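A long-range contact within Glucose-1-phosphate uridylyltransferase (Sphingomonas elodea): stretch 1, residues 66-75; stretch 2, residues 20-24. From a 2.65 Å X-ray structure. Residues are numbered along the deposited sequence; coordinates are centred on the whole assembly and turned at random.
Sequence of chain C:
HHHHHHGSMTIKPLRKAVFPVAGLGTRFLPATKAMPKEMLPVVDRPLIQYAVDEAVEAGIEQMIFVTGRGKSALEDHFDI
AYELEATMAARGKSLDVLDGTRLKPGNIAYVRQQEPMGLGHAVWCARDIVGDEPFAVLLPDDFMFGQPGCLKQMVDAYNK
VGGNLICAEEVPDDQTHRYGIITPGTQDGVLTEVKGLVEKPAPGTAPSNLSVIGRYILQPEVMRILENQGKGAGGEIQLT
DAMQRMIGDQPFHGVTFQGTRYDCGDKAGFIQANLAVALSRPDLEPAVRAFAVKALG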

# COMPACT_ATOMS: atom_id res chain seq x y z
N VAL C 66 6.34 8.66 -13.78
CA VAL C 66 5.44 9.68 -13.26
C VAL C 66 4.14 8.89 -13.03
O VAL C 66 3.42 8.57 -13.97
CB VAL C 66 5.30 10.89 -14.24
CG1 VAL C 66 5.89 10.54 -15.56
CG2 VAL C 66 3.86 11.33 -14.37
N THR C 67 3.90 8.56 -11.76
CA THR C 67 2.76 7.75 -11.34
C THR C 67 1.51 8.40 -10.81
O THR C 67 1.41 9.62 -10.65
CB THR C 67 3.15 6.75 -10.25
OG1 THR C 67 4.16 7.34 -9.42
CG2 THR C 67 3.66 5.46 -10.85
N GLY C 68 0.55 7.53 -10.51
CA GLY C 68 -0.73 7.94 -9.98
C GLY C 68 -0.91 7.43 -8.56
O GLY C 68 0.05 7.03 -7.89
N ARG C 69 -2.16 7.42 -8.13
CA ARG C 69 -2.48 7.02 -6.78
C ARG C 69 -2.47 5.55 -6.41
O ARG C 69 -1.77 5.18 -5.50
CB ARG C 69 -3.79 7.67 -6.38
CG ARG C 69 -3.73 8.14 -4.96
CD ARG C 69 -4.52 9.40 -4.76
NE ARG C 69 -4.00 10.49 -5.57
CZ ARG C 69 -4.70 11.10 -6.51
NH1 ARG C 69 -5.93 10.70 -6.74
NH2 ARG C 69 -4.20 12.10 -7.21
N GLY C 70 -3.22 4.68 -7.07
CA GLY C 70 -3.15 3.28 -6.65
C GLY C 70 -2.13 2.42 -7.40
O GLY C 70 -2.46 1.32 -7.83
N LYS C 71 -0.89 2.88 -7.52
CA LYS C 71 0.07 2.11 -8.27
C LYS C 71 1.36 1.67 -7.58
O LYS C 71 2.45 1.82 -8.14
CB LYS C 71 0.39 2.87 -9.55
CG LYS C 71 -0.86 3.19 -10.33
CD LYS C 71 -0.60 4.14 -11.46
CE LYS C 71 -1.88 4.35 -12.27
NZ LYS C 71 -2.35 3.08 -12.85
N SER C 72 1.23 1.11 -6.39
CA SER C 72 2.39 0.65 -5.63
C SER C 72 3.06 -0.54 -6.32
O SER C 72 4.28 -0.72 -6.24
CB SER C 72 1.98 0.22 -4.23
OG SER C 72 0.86 0.95 -3.78
N ALA C 73 2.25 -1.35 -6.98
CA ALA C 73 2.75 -2.53 -7.67
C ALA C 73 3.88 -2.18 -8.63
O ALA C 73 4.87 -2.90 -8.75
CB ALA C 73 1.62 -3.21 -8.42
N LEU C 74 3.74 -1.06 -9.32
CA LEU C 74 4.75 -0.63 -10.26
C LEU C 74 6.05 -0.38 -9.54
O LEU C 74 7.12 -0.63 -10.07
CB LEU C 74 4.32 0.66 -10.95
CG LEU C 74 4.09 0.56 -12.45
CD1 LEU C 74 2.61 0.45 -12.76
CD2 LEU C 74 4.66 1.80 -13.10
N GLU C 75 5.93 0.11 -8.31
CA GLU C 75 7.10 0.42 -7.51
C GLU C 75 7.76 -0.84 -6.95
O GLU C 75 8.98 -0.99 -6.98
CB GLU C 75 6.70 1.35 -6.39
CG GLU C 75 7.75 2.36 -6.04
CD GLU C 75 7.20 3.47 -5.19
OE1 GLU C 75 5.99 3.75 -5.32
OE2 GLU C 75 7.98 4.07 -4.41
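Stretch 2, residues 20-24: PVAGL

A strand pairing can be continued past its hydrogen bonds by close backbone packing and by a side chain reaching over to a carbonyl; residues 20-24 of this uridylyltransferase illustrate the principle. The segment enters as a strand running parallel to that of residues 66-67. Pro20 (phi/psi -74/107) pairs with Val66, their CA atoms 5.3 Å apart and their side chains on the same face of the sheet. Lacking an amide hydrogen, Pro20 cannot donate a backbone hydrogen bond; the next residue does so, with Val21 N lying 3.1 Å from Val66 O at an N-H...O angle of 156°. The side chain of Val21, in the m rotamer, lies on the opposite face from Pro20, where its CG2 packs 3.3 Å from Thr67 CG2 and 3.6 Å from Leu74 CD2, so the strand also touches the start of the following helix. Val21 (-128/43) and Ala22 (-118/22) both have psi well below extended values. Ala22 CB points sideways yet sits tightly against the backbone, 3.4 Å from Gly68 N. Gly23 (-82/157) offers its carbonyl to a lysine chain that runs past Val21 and Ala22: Lys71 CE approaches Ala22 CA at 3.7 Å, and Lys71 NZ donates a hydrogen bond to Gly23 O at 2.9 Å. Leu24 then leaves the contact, Leu24 CD2 staying 5.1 Å from Lys71 CE.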

# COMPACT_ATOMS: atom_id res chain seq x y z
N PRO C 20 5.09 7.65 -18.62
CA PRO C 20 3.81 8.12 -18.08
C PRO C 20 3.02 6.90 -17.64
O PRO C 20 2.53 6.16 -18.48
CB PRO C 20 3.15 8.83 -19.28
CG PRO C 20 4.31 9.19 -20.18
CD PRO C 20 5.20 7.96 -20.06
N VAL C 21 2.91 6.68 -16.34
CA VAL C 21 2.18 5.52 -15.83
C VAL C 21 1.12 5.90 -14.80
O VAL C 21 0.98 5.24 -13.78
CB VAL C 21 3.15 4.50 -15.16
CG1 VAL C 21 4.05 3.85 -16.20
CG2 VAL C 21 3.99 5.20 -14.10
N ALA C 22 0.37 6.96 -15.05
CA ALA C 22 -0.64 7.38 -14.09
C ALA C 22 -2.06 7.33 -14.61
O ALA C 22 -2.95 7.99 -14.08
CB ALA C 22 -0.31 8.78 -13.60
N GLY C 23 -2.29 6.52 -15.64
CA GLY C 23 -3.63 6.43 -16.20
C GLY C 23 -4.51 5.49 -15.41
O GLY C 23 -4.00 4.62 -14.71
N LEU C 24 -5.83 5.67 -15.51
CA LEU C 24 -6.78 4.80 -14.81
C LEU C 24 -7.27 3.66 -15.70
O LEU C 24 -8.20 2.94 -15.35
CB LEU C 24 -7.99 5.60 -14.31
CG LEU C 24 -7.72 6.76 -13.36
CD1 LEU C 24 -8.97 6.99 -12.52
CD2 LEU C 24 -6.53 6.45 -12.46